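Local coordinates for protein Two-component system sensor histidine kinase (Bacteroides thetaiotaomicron, PDB 3OTT) that probably senses saccharides through this double-propeller extracellular part and, as a sensor histidine kinase, is thought to pass the signal on by phosphorylation to control transcription, at residues V567-I571 and I581-K585; N475-P479 and N520-C524; F101-R106 and L117-N121; R106-Q111 and I148-R153. Numbering follows the deposited sequence.

Interaction 1 (V567-I571 and I581-K585); sequences VKNSI and IIDRK
The chain reverses from Val567 to Ser570 in a type II' beta turn: Lys568 takes phi/psi of 58/-111° and Asn569 -95/6°, and Val567 and Ser570 bond to each other through both N and O. From Ser570 the strand runs antiparallel to 581-583. Ser570 faces Asp583 as a non-hydrogen-bonded pair with their CA atoms 4.4 Å apart; Ile571 and Ile582 form the hydrogen-bonded pair, Ile571 N to Ile582 O 2.7 Å and Ile582 N to Ile571 O 2.9 Å. Past the last bridge, Arg584 N still reaches Asn569 O at 2.9 Å, which ties the turn to the chain leaving the strand.

Arg584 is the key side chain. With chi1 to chi3 at m, t, m it curls back over the turn, and its NE (2.9 Å) and NH2 (3.0 Å) both donate to Lys568 O. Its NH1 makes salt bridges to Asp525 and Asp527. On the sheet face of Ile571 and Ile582, Ile571 CG2 (chi1 t) packs 3.8 Å from Ile582 CB. On the other face, that of Ser570 and Asp583, Ser570 CB lies 3.8 Å from Ile581 CG2. Asp583 OD1 accepts from Lys585 N at 2.6 Å, an Asx turn.

The bridges join the second and third strands, 570-575 and 578-583, at the open end of their hairpin in a four-stranded propeller blade; the type II' turn closes the preceding hairpin, 561-567/570-575. Trp531 of the preceding blade packs against Ile571 and Arg584.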
loop_
_atom_site.group_PDB
_atom_site.type_symbol
_atom_site.label_atom_id
_atom_site.label_comp_id
_atom_site.label_asym_id
_atom_site.label_seq_id
_atom_site.Cartn_x
_atom_site.Cartn_y
_atom_site.Cartn_z
ATOM N N VAL B 567 -12.886 6.376 31.631
ATOM C CA VAL B 567 -12.123 5.145 31.770
ATOM C C VAL B 567 -12.222 4.726 33.252
ATOM O O VAL B 567 -11.440 5.181 34.066
ATOM C CB VAL B 567 -10.654 5.373 31.335
ATOM C CG1 VAL B 567 -9.821 4.160 31.598
ATOM C CG2 VAL B 567 -10.569 5.737 29.802
ATOM N N LYS B 568 -13.232 3.935 33.599
ATOM C CA LYS B 568 -13.449 3.506 35.005
ATOM C C LYS B 568 -13.609 4.709 35.947
ATOM O O LYS B 568 -14.579 5.459 35.844
ATOM C CB LYS B 568 -12.276 2.647 35.503
ATOM C CG LYS B 568 -12.097 1.273 34.887
ATOM C CD LYS B 568 -10.733 0.749 35.364
ATOM C CE LYS B 568 -10.607 -0.748 35.271
ATOM N NZ LYS B 568 -10.102 -1.086 33.922
ATOM N N ASN B 569 -12.633 4.921 36.820
ATOM C CA ASN B 569 -12.715 5.969 37.842
ATOM C C ASN B 569 -12.067 7.264 37.434
ATOM O O ASN B 569 -11.992 8.216 38.221
ATOM C CB ASN B 569 -12.124 5.482 39.164
ATOM C CG ASN B 569 -13.011 4.470 39.831
ATOM O OD1 ASN B 569 -14.235 4.669 39.930
ATOM N ND2 ASN B 569 -12.416 3.368 40.287
ATOM N N SER B 570 -11.633 7.301 36.185
ATOM C CA SER B 570 -11.005 8.471 35.640
ATOM C C SER B 570 -11.735 9.011 34.418
ATOM O O SER B 570 -12.545 8.316 33.788
ATOM C CB SER B 570 -9.559 8.117 35.268
ATOM O OG SER B 570 -8.866 7.664 36.432
ATOM N N ILE B 571 -11.415 10.251 34.069
ATOM C CA ILE B 571 -11.642 10.687 32.718
ATOM C C ILE B 571 -10.360 10.985 31.910
ATOM O O ILE B 571 -9.458 11.680 32.384
ATOM C CB ILE B 571 -12.691 11.828 32.635
ATOM C CG1 ILE B 571 -12.599 12.447 31.244
ATOM C CG2 ILE B 571 -12.408 12.889 33.635
ATOM C CD1 ILE B 571 -13.781 13.316 30.889
ATOM N N ILE B 581 -5.179 12.628 32.456
ATOM C CA ILE B 581 -6.066 11.734 33.153
ATOM C C ILE B 581 -6.527 12.402 34.471
ATOM O O ILE B 581 -5.701 12.825 35.282
ATOM C CB ILE B 581 -5.305 10.449 33.499
ATOM C CG1 ILE B 581 -4.794 9.781 32.213
ATOM C CG2 ILE B 581 -6.174 9.499 34.413
ATOM C CD1 ILE B 581 -4.166 8.341 32.449
ATOM N N ILE B 582 -7.841 12.441 34.692
ATOM C CA ILE B 582 -8.425 13.209 35.794
ATOM C C ILE B 582 -9.303 12.294 36.606
ATOM O O ILE B 582 -10.189 11.628 36.059
ATOM C CB ILE B 582 -9.323 14.357 35.257
ATOM C CG1 ILE B 582 -8.524 15.296 34.342
ATOM C CG2 ILE B 582 -10.014 15.129 36.371
ATOM C CD1 ILE B 582 -9.467 16.189 33.481
ATOM N N ASP B 583 -9.105 12.301 37.913
ATOM C CA ASP B 583 -9.853 11.387 38.757
ATOM C C ASP B 583 -11.268 11.904 38.893
ATOM O O ASP B 583 -11.461 13.069 39.166
ATOM C CB ASP B 583 -9.206 11.259 40.138
ATOM C CG ASP B 583 -10.078 10.447 41.114
ATOM O OD1 ASP B 583 -11.091 10.969 41.644
ATOM O OD2 ASP B 583 -9.756 9.265 41.325
ATOM N N ARG B 584 -12.254 11.038 38.717
ATOM C CA ARG B 584 -13.633 11.499 38.686
ATOM C C ARG B 584 -14.166 12.052 40.025
ATOM O O ARG B 584 -15.119 12.829 40.025
ATOM C CB ARG B 584 -14.558 10.430 38.121
ATOM C CG ARG B 584 -14.376 10.250 36.601
ATOM C CD ARG B 584 -15.547 9.438 35.974
ATOM N NE ARG B 584 -15.726 8.061 36.461
ATOM C CZ ARG B 584 -16.714 7.644 37.277
ATOM N NH1 ARG B 584 -17.625 8.485 37.745
ATOM N NH2 ARG B 584 -16.800 6.366 37.647
ATOM N N LYS B 585 -13.564 11.657 41.147
ATOM C CA LYS B 585 -14.061 12.117 42.457
ATOM C C LYS B 585 -13.255 13.309 42.991
ATOM O O LYS B 585 -13.861 14.318 43.378
ATOM C CB LYS B 585 -14.211 10.964 43.489
ATOM C CG LYS B 585 -15.360 9.945 43.140
ATOM C CD LYS B 585 -15.667 8.936 44.332
ATOM C CE LYS B 585 -14.713 7.684 44.450
ATOM N NZ LYS B 585 -14.646 7.010 45.858
#

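Interaction 2 (N475-P479 and N520-C524); sequences NQIIP and NYLLC
Gln476 and Ile478 reach from strand 475-479 across to strand 520-524, and their conformations decide this contact. The two strands run nearly parallel, 19° between their directions and 7.3 Å between axes at closest approach, too far for backbone pairing; no hydrogen bond links them. In register, the CA atoms of Gln476 and Leu522 lie 6.7 Å apart, those of Ile478 and Leu523 6.9 Å.

Gln476 (chi1 m, chi2 140°) places NE2 over one face of the Tyr521 ring, 3.6 Å from Tyr521 CE1. The same NE2 sits 3.1 Å from Leu522 O, but at an angle too poor for a hydrogen bond. Tyr521 points its CA-to-CB bond away, chi1 -149°. Ile478, with chi1 m and chi2 -144°, fills the gap: CG1 meets Leu522 CD1 at 3.4 Å, CD1 meets Leu523 CA at 3.8 Å, and CG2 meets Cys524 CB at 3.8 Å. The CA-to-CB bonds of Leu522 and Cys524, both chi1 t, point toward strand 475-479.

Each is the first, innermost strand of its beta-propeller blade, packed on its neighbour through side chains, and carries a classic beta bulge, Asn475-Gln476 opposite Leu488 and Asn520-Tyr521 opposite Gly533. Tyr423 and Phe425 of strand 421-426 cover the preceding side, while Met564 of strand 561-567 meets Tyr521 and Leu523.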
loop_
_atom_site.group_PDB
_atom_site.type_symbol
_atom_site.label_atom_id
_atom_site.label_comp_id
_atom_site.label_asym_id
_atom_site.label_seq_id
_atom_site.Cartn_x
_atom_site.Cartn_y
_atom_site.Cartn_z
ATOM N N ASN B 475 -23.209 20.739 18.657
ATOM C CA ASN B 475 -22.157 19.734 18.594
ATOM C C ASN B 475 -22.552 18.373 19.155
ATOM O O ASN B 475 -22.268 17.399 18.514
ATOM C CB ASN B 475 -20.819 20.207 19.222
ATOM C CG ASN B 475 -19.927 21.096 18.250
ATOM O OD1 ASN B 475 -20.416 21.969 17.529
ATOM N ND2 ASN B 475 -18.603 20.876 18.298
ATOM N N GLN B 476 -23.100 18.307 20.373
ATOM C CA GLN B 476 -23.385 17.055 21.128
ATOM C C GLN B 476 -24.620 17.256 22.027
ATOM O O GLN B 476 -24.818 18.327 22.632
ATOM C CB GLN B 476 -22.266 16.699 22.108
ATOM C CG GLN B 476 -21.033 16.070 21.529
ATOM C CD GLN B 476 -19.752 16.603 22.165
ATOM O OE1 GLN B 476 -19.448 17.780 22.061
ATOM N NE2 GLN B 476 -19.007 15.745 22.798
ATOM N N ILE B 477 -25.432 16.218 22.116
ATOM C CA ILE B 477 -26.640 16.257 22.902
ATOM C C ILE B 477 -26.553 14.987 23.752
ATOM O O ILE B 477 -26.297 13.929 23.204
ATOM C CB ILE B 477 -27.916 16.324 22.017
ATOM C CG1 ILE B 477 -27.887 15.264 20.883
ATOM C CG2 ILE B 477 -28.062 17.703 21.364
ATOM C CD1 ILE B 477 -29.129 15.202 19.969
ATOM N N ILE B 478 -26.745 15.097 25.074
ATOM C CA ILE B 478 -26.596 13.968 25.997
ATOM C C ILE B 478 -27.753 13.848 27.033
ATOM O O ILE B 478 -28.058 14.818 27.749
ATOM C CB ILE B 478 -25.190 14.009 26.668
ATOM C CG1 ILE B 478 -24.127 14.255 25.567
ATOM C CG2 ILE B 478 -24.932 12.720 27.492
ATOM C CD1 ILE B 478 -22.842 13.589 25.690
ATOM N N PRO B 479 -28.444 12.684 27.077
ATOM C CA PRO B 479 -29.424 12.498 28.147
ATOM C C PRO B 479 -28.765 12.393 29.530
ATOM O O PRO B 479 -27.663 11.900 29.665
ATOM C CB PRO B 479 -30.142 11.161 27.791
ATOM C CG PRO B 479 -29.150 10.398 26.961
ATOM C CD PRO B 479 -28.334 11.492 26.205
ATOM N N ASN B 520 -16.476 23.267 24.560
ATOM C CA ASN B 520 -16.430 22.612 23.274
ATOM C C ASN B 520 -16.457 21.086 23.395
ATOM O O ASN B 520 -16.223 20.412 22.425
ATOM C CB ASN B 520 -15.193 23.054 22.461
ATOM C CG ASN B 520 -13.918 22.381 22.965
ATOM O OD1 ASN B 520 -13.674 22.350 24.180
ATOM N ND2 ASN B 520 -13.128 21.786 22.043
ATOM N N TYR B 521 -16.784 20.555 24.564
ATOM C CA TYR B 521 -16.904 19.133 24.717
ATOM C C TYR B 521 -17.825 18.792 25.846
ATOM O O TYR B 521 -17.785 19.426 26.907
ATOM C CB TYR B 521 -15.547 18.429 24.972
ATOM C CG TYR B 521 -15.548 17.027 24.389
ATOM C CD1 TYR B 521 -16.053 15.944 25.105
ATOM C CD2 TYR B 521 -15.057 16.784 23.083
ATOM C CE1 TYR B 521 -16.105 14.638 24.521
ATOM C CE2 TYR B 521 -15.085 15.508 22.518
ATOM C CZ TYR B 521 -15.604 14.431 23.234
ATOM O OH TYR B 521 -15.615 13.139 22.657
ATOM N N LEU B 522 -18.595 17.730 25.654
ATOM C CA LEU B 522 -19.568 17.323 26.664
ATOM C C LEU B 522 -19.725 15.799 26.773
ATOM O O LEU B 522 -19.695 15.120 25.782
ATOM C CB LEU B 522 -20.900 17.986 26.363
ATOM C CG LEU B 522 -22.122 18.164 27.275
ATOM C CD1 LEU B 522 -23.229 17.321 26.800
ATOM C CD2 LEU B 522 -21.965 18.113 28.801
ATOM N N LEU B 523 -19.868 15.305 28.004
ATOM C CA LEU B 523 -20.056 13.894 28.297
ATOM C C LEU B 523 -20.725 13.660 29.660
ATOM O O LEU B 523 -20.724 14.546 30.524
ATOM C CB LEU B 523 -18.751 13.088 28.137
ATOM C CG LEU B 523 -17.550 12.974 29.085
ATOM C CD1 LEU B 523 -17.914 12.386 30.490
ATOM C CD2 LEU B 523 -16.482 12.053 28.482
ATOM N N CYS B 524 -21.338 12.482 29.803
ATOM C CA CYS B 524 -21.955 12.038 31.064
ATOM C C CYS B 524 -21.286 10.746 31.486
ATOM O O CYS B 524 -21.085 9.862 30.658
ATOM C CB CYS B 524 -23.448 11.774 30.904
ATOM S SG CYS B 524 -24.403 11.506 32.508
#

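Interaction 3 (F101-R106 and L117-N121); sequences FPTDVR and LGALN
Leu120 lies across one face of the Arg106 guanidinium, its CD1 3.5 Å from Arg106 NH2. Arg106 adopts m, m, t for chi1 to chi3, which folds the side chain back so that NH1 donates to Val105 O at 3.2 Å; the guanidinium also makes a cation-pi contact with Tyr66. Leu120 (chi1 m, chi2 t) further brings its CB to 3.8 Å from Asp104 CB.

Beneath these side chains the backbones pair antiparallel. Val105 and Ala119 form a non-hydrogen-bonded pair with CA atoms only 4.1 Å apart, flanked by Arg106 N to Gly118 O at 2.8 Å and Leu120 N to Asp104 O at 2.9 Å. Two CA-H...O contacts run alongside: Ala119 CA to Asp104 O, 3.2 Å, and Val105 CA to Gly118 O, 3.6 Å. This is the open end of the hairpin 105-111/114-119, the two inner strands of a beta-propeller blade, where the chain arrives from the outer strand of the blade before.

Asp104 enters the strand through a left-handed conformation, phi/psi 57/47°. Ahead of it, a water donates to Thr103 O (3.0 Å) and accepts from Asn121 N (3.1 Å), bridging the two loops. Farther back the contact turns apolar: Leu117 CD1, on a chi1 m side chain, sits 4.2 Å from Phe101 CD1 and 4.5 Å from Pro102 CD, with Ile84 of the preceding blade and Tyr124 packed around them.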
loop_
_atom_site.group_PDB
_atom_site.type_symbol
_atom_site.label_atom_id
_atom_site.label_comp_id
_atom_site.label_asym_id
_atom_site.label_seq_id
_atom_site.Cartn_x
_atom_site.Cartn_y
_atom_site.Cartn_z
ATOM N N PHE B 101 28.166 -23.230 -6.350
ATOM C CA PHE B 101 28.286 -21.879 -5.843
ATOM C C PHE B 101 29.749 -21.532 -5.567
ATOM O O PHE B 101 30.542 -22.414 -5.280
ATOM C CB PHE B 101 27.471 -21.772 -4.553
ATOM C CG PHE B 101 25.941 -21.681 -4.774
ATOM C CD1 PHE B 101 25.369 -20.619 -5.538
ATOM C CD2 PHE B 101 25.080 -22.625 -4.194
ATOM C CE1 PHE B 101 24.010 -20.531 -5.716
ATOM C CE2 PHE B 101 23.676 -22.537 -4.350
ATOM C CZ PHE B 101 23.134 -21.501 -5.117
ATOM N N PRO B 102 30.117 -20.248 -5.625
ATOM C CA PRO B 102 31.457 -19.892 -5.175
ATOM C C PRO B 102 31.608 -20.125 -3.667
ATOM O O PRO B 102 30.623 -20.157 -2.951
ATOM C CB PRO B 102 31.541 -18.398 -5.478
ATOM C CG PRO B 102 30.182 -17.922 -5.373
ATOM C CD PRO B 102 29.312 -19.052 -5.931
ATOM N N THR B 103 32.847 -20.301 -3.227
ATOM C CA THR B 103 33.231 -20.500 -1.852
ATOM C C THR B 103 33.333 -19.164 -1.070
ATOM O O THR B 103 33.362 -18.083 -1.671
ATOM C CB THR B 103 34.624 -21.228 -1.825
ATOM O OG1 THR B 103 35.616 -20.411 -2.462
ATOM C CG2 THR B 103 34.570 -22.630 -2.531
ATOM N N ASP B 104 33.372 -19.231 0.267
ATOM C CA ASP B 104 33.739 -18.044 1.087
ATOM C C ASP B 104 32.839 -16.815 0.843
ATOM O O ASP B 104 33.332 -15.677 0.625
ATOM C CB ASP B 104 35.218 -17.662 0.849
ATOM C CG ASP B 104 36.170 -18.844 1.071
ATOM O OD1 ASP B 104 36.033 -19.550 2.134
ATOM O OD2 ASP B 104 37.047 -19.092 0.184
ATOM N N VAL B 105 31.530 -17.060 0.844
ATOM C CA VAL B 105 30.534 -16.034 0.784
ATOM C C VAL B 105 30.488 -15.269 2.125
ATOM O O VAL B 105 30.526 -15.888 3.259
ATOM C CB VAL B 105 29.194 -16.673 0.473
ATOM C CG1 VAL B 105 28.059 -15.694 0.597
ATOM C CG2 VAL B 105 29.223 -17.303 -0.954
ATOM N N ARG B 106 30.314 -13.952 2.000
ATOM C CA ARG B 106 30.431 -13.057 3.132
ATOM C C ARG B 106 29.220 -12.151 3.195
ATOM O O ARG B 106 28.886 -11.650 4.257
ATOM C CB ARG B 106 31.694 -12.196 3.039
ATOM C CG ARG B 106 32.995 -12.892 3.332
ATOM C CD ARG B 106 33.113 -13.266 4.833
ATOM N NE ARG B 106 34.365 -13.996 5.093
ATOM C CZ ARG B 106 34.532 -15.285 4.801
ATOM N NH1 ARG B 106 33.540 -15.972 4.223
ATOM N NH2 ARG B 106 35.676 -15.905 5.103
ATOM N N LEU B 117 25.708 -11.981 -4.472
ATOM C CA LEU B 117 26.590 -12.727 -3.584
ATOM C C LEU B 117 27.919 -12.041 -3.635
ATOM O O LEU B 117 28.496 -11.855 -4.724
ATOM C CB LEU B 117 26.810 -14.191 -4.098
ATOM C CG LEU B 117 25.554 -15.025 -4.407
ATOM C CD1 LEU B 117 25.828 -16.427 -5.047
ATOM C CD2 LEU B 117 24.688 -15.153 -3.091
ATOM N N GLY B 118 28.420 -11.676 -2.461
ATOM C CA GLY B 118 29.783 -11.202 -2.323
ATOM C C GLY B 118 30.660 -12.217 -1.582
ATOM O O GLY B 118 30.297 -12.695 -0.493
ATOM N N ALA B 119 31.837 -12.481 -2.129
ATOM C CA ALA B 119 32.726 -13.504 -1.607
ATOM C C ALA B 119 34.165 -12.998 -1.465
ATOM O O ALA B 119 34.501 -11.897 -1.906
ATOM C CB ALA B 119 32.677 -14.770 -2.519
ATOM N N LEU B 120 35.013 -13.801 -0.836
ATOM C CA LEU B 120 36.393 -13.422 -0.617
ATOM C C LEU B 120 37.115 -13.253 -1.929
ATOM O O LEU B 120 38.082 -12.466 -1.988
ATOM C CB LEU B 120 37.134 -14.438 0.256
ATOM C CG LEU B 120 36.924 -14.283 1.772
ATOM C CD1 LEU B 120 38.000 -15.058 2.560
ATOM C CD2 LEU B 120 36.879 -12.801 2.226
ATOM N N ASN B 121 36.695 -14.003 -2.962
ATOM C CA ASN B 121 37.286 -13.806 -4.295
ATOM C C ASN B 121 36.355 -13.593 -5.494
ATOM O O ASN B 121 36.635 -14.068 -6.569
ATOM C CB ASN B 121 38.410 -14.844 -4.598
ATOM C CG ASN B 121 39.469 -14.303 -5.675
ATOM O OD1 ASN B 121 39.672 -14.900 -6.751
ATOM N ND2 ASN B 121 40.110 -13.181 -5.359
HETATM O O HOH W 1 35.280 -16.676 -3.449
#

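Interaction 4 (R106-Q111 and I148-R153); sequences RTMALQ and IYSIIR
A single hydrogen bond joins these two strands, and it is side chain to backbone: Ile151 N donates to Thr107 OG1 at 3.1 Å. Thr107 takes chi1 t, which also brings its CG2 to 3.3 Å from Ile151 CG2 and 3.7 Å from Ile148 CG2. The strands run almost parallel, 16° apart in direction, their axes 5.7 Å apart at closest approach, with CA pairs Thr107-Ser150 at 5.5 Å and Ala109-Ile152 at 5.7 Å.

Where Ala109 points toward the other strand, its small CB fits 3.6 Å from Ile151 O and 3.7 Å from Ile151 CG1. At the far end Gln111 CG lies 3.6 Å from Arg153 CD; Gln111 NE2 and Arg153 NH1 both bond to Asn157, and Gln111 OE1 accepts from Trp116.

Each strand has a classic bulge near its start, Arg106-Thr107 facing Gly118 and Tyr149-Ser150 facing Gly162. Such side-by-side first strands of successive blades, packed through side chains, are the inner wall of a beta-propeller.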
loop_
_atom_site.group_PDB
_atom_site.type_symbol
_atom_site.label_atom_id
_atom_site.label_comp_id
_atom_site.label_asym_id
_atom_site.label_seq_id
_atom_site.Cartn_x
_atom_site.Cartn_y
_atom_site.Cartn_z
ATOM N N ARG B 106 30.314 -13.952 2.000
ATOM C CA ARG B 106 30.431 -13.057 3.132
ATOM C C ARG B 106 29.220 -12.151 3.195
ATOM O O ARG B 106 28.886 -11.650 4.257
ATOM C CB ARG B 106 31.694 -12.196 3.039
ATOM C CG ARG B 106 32.995 -12.892 3.332
ATOM C CD ARG B 106 33.113 -13.266 4.833
ATOM N NE ARG B 106 34.365 -13.996 5.093
ATOM C CZ ARG B 106 34.532 -15.285 4.801
ATOM N NH1 ARG B 106 33.540 -15.972 4.223
ATOM N NH2 ARG B 106 35.676 -15.905 5.103
ATOM N N THR B 107 28.524 -11.944 2.083
ATOM C CA THR B 107 27.431 -10.987 2.082
ATOM C C THR B 107 26.453 -11.321 0.998
ATOM O O THR B 107 26.845 -11.861 -0.061
ATOM C CB THR B 107 27.970 -9.494 1.901
ATOM O OG1 THR B 107 26.857 -8.608 1.831
ATOM C CG2 THR B 107 28.754 -9.310 0.506
ATOM N N MET B 108 25.175 -11.015 1.222
ATOM C CA MET B 108 24.091 -11.357 0.248
ATOM C C MET B 108 23.055 -10.258 0.224
ATOM O O MET B 108 22.830 -9.658 1.249
ATOM C CB MET B 108 23.384 -12.640 0.615
ATOM C CG MET B 108 24.252 -13.896 0.582
ATOM S SD MET B 108 23.415 -15.539 0.913
ATOM C CE MET B 108 22.953 -15.390 2.524
ATOM N N ALA B 109 22.462 -9.957 -0.943
ATOM C CA ALA B 109 21.406 -8.948 -1.026
ATOM C C ALA B 109 20.537 -9.303 -2.179
ATOM O O ALA B 109 21.055 -9.586 -3.284
ATOM C CB ALA B 109 21.989 -7.580 -1.213
ATOM N N LEU B 110 19.225 -9.333 -1.935
ATOM C CA LEU B 110 18.232 -9.576 -3.009
ATOM C C LEU B 110 17.884 -8.310 -3.793
ATOM O O LEU B 110 17.779 -7.221 -3.197
ATOM C CB LEU B 110 16.924 -9.962 -2.387
ATOM C CG LEU B 110 16.635 -11.418 -2.248
ATOM C CD1 LEU B 110 15.455 -11.546 -1.256
ATOM C CD2 LEU B 110 16.330 -12.032 -3.651
ATOM N N GLN B 111 17.652 -8.473 -5.090
ATOM C CA GLN B 111 17.204 -7.427 -5.956
ATOM C C GLN B 111 16.108 -8.054 -6.799
ATOM O O GLN B 111 16.392 -8.657 -7.804
ATOM C CB GLN B 111 18.356 -6.888 -6.845
ATOM C CG GLN B 111 17.974 -5.588 -7.602
ATOM C CD GLN B 111 18.989 -5.177 -8.608
ATOM O OE1 GLN B 111 19.854 -5.959 -9.002
ATOM N NE2 GLN B 111 18.930 -3.928 -9.006
ATOM N N ILE B 148 34.794 -8.909 -1.564
ATOM C CA ILE B 148 33.559 -8.217 -1.246
ATOM C C ILE B 148 33.162 -8.444 0.191
ATOM O O ILE B 148 33.065 -9.606 0.619
ATOM C CB ILE B 148 32.404 -8.776 -2.106
ATOM C CG1 ILE B 148 32.811 -8.896 -3.574
ATOM C CG2 ILE B 148 31.139 -7.908 -1.972
ATOM C CD1 ILE B 148 33.329 -7.576 -4.219
ATOM N N TYR B 149 32.913 -7.367 0.939
ATOM C CA TYR B 149 32.458 -7.506 2.331
ATOM C C TYR B 149 31.009 -7.116 2.585
ATOM O O TYR B 149 30.453 -7.487 3.584
ATOM C CB TYR B 149 33.353 -6.719 3.319
ATOM C CG TYR B 149 34.757 -7.202 3.368
ATOM C CD1 TYR B 149 35.048 -8.571 3.577
ATOM C CD2 TYR B 149 35.796 -6.319 3.247
ATOM C CE1 TYR B 149 36.341 -9.017 3.661
ATOM C CE2 TYR B 149 37.092 -6.748 3.281
ATOM C CZ TYR B 149 37.372 -8.106 3.510
ATOM O OH TYR B 149 38.683 -8.518 3.539
ATOM N N SER B 150 30.439 -6.276 1.739
ATOM C CA SER B 150 29.113 -5.736 2.019
ATOM C C SER B 150 28.450 -5.346 0.732
ATOM O O SER B 150 29.081 -4.787 -0.155
ATOM C CB SER B 150 29.214 -4.492 2.907
ATOM O OG SER B 150 27.863 -4.141 3.309
ATOM N N ILE B 151 27.202 -5.738 0.604
ATOM C CA ILE B 151 26.366 -5.336 -0.499
ATOM C C ILE B 151 24.946 -5.035 -0.077
ATOM O O ILE B 151 24.403 -5.761 0.784
ATOM C CB ILE B 151 26.490 -6.166 -1.823
ATOM C CG1 ILE B 151 25.150 -6.240 -2.499
ATOM C CG2 ILE B 151 27.103 -7.513 -1.687
ATOM C CD1 ILE B 151 25.278 -6.523 -3.890
ATOM N N ILE B 152 24.416 -3.907 -0.597
ATOM C CA ILE B 152 23.038 -3.485 -0.325
ATOM C C ILE B 152 22.287 -3.007 -1.540
ATOM O O ILE B 152 22.862 -2.489 -2.514
ATOM C CB ILE B 152 22.904 -2.372 0.790
ATOM C CG1 ILE B 152 23.646 -1.121 0.376
ATOM C CG2 ILE B 152 23.246 -2.912 2.230
ATOM C CD1 ILE B 152 23.193 0.167 1.094
ATOM N N ARG B 153 20.978 -3.172 -1.458
ATOM C CA ARG B 153 20.086 -2.601 -2.444
ATOM C C ARG B 153 19.347 -1.479 -1.773
ATOM O O ARG B 153 18.790 -1.697 -0.705
ATOM C CB ARG B 153 19.054 -3.630 -2.970
ATOM C CG ARG B 153 18.254 -3.042 -4.151
ATOM C CD ARG B 153 17.068 -3.883 -4.576
ATOM N NE ARG B 153 15.931 -3.531 -3.779
ATOM C CZ ARG B 153 14.842 -2.882 -4.192
ATOM N NH1 ARG B 153 14.641 -2.547 -5.455
ATOM N NH2 ARG B 153 13.921 -2.616 -3.290
#

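Interactions 1 and 2 belong to the second propeller, interactions 3 and 4 to the first, with at least about 42 Å between nearest atoms of the two groups. Within a blade, interactions 1 and 3 use antiparallel backbone hydrogen bonds and reach exposed turns or loops; between blades, interactions 2 and 4 rest chiefly on side-chain packing, with no fully exposed residue. Interaction 1 touches interaction 2 through Ile571 CD1 and Leu523 CD2, 3.8 Å apart. Interactions 3 and 4 are more closely joined: they share Arg106 and strand 105-111, and Ala119 O lies 3.0 Å from Ile148 N, a probable hydrogen bond from one blade to the next.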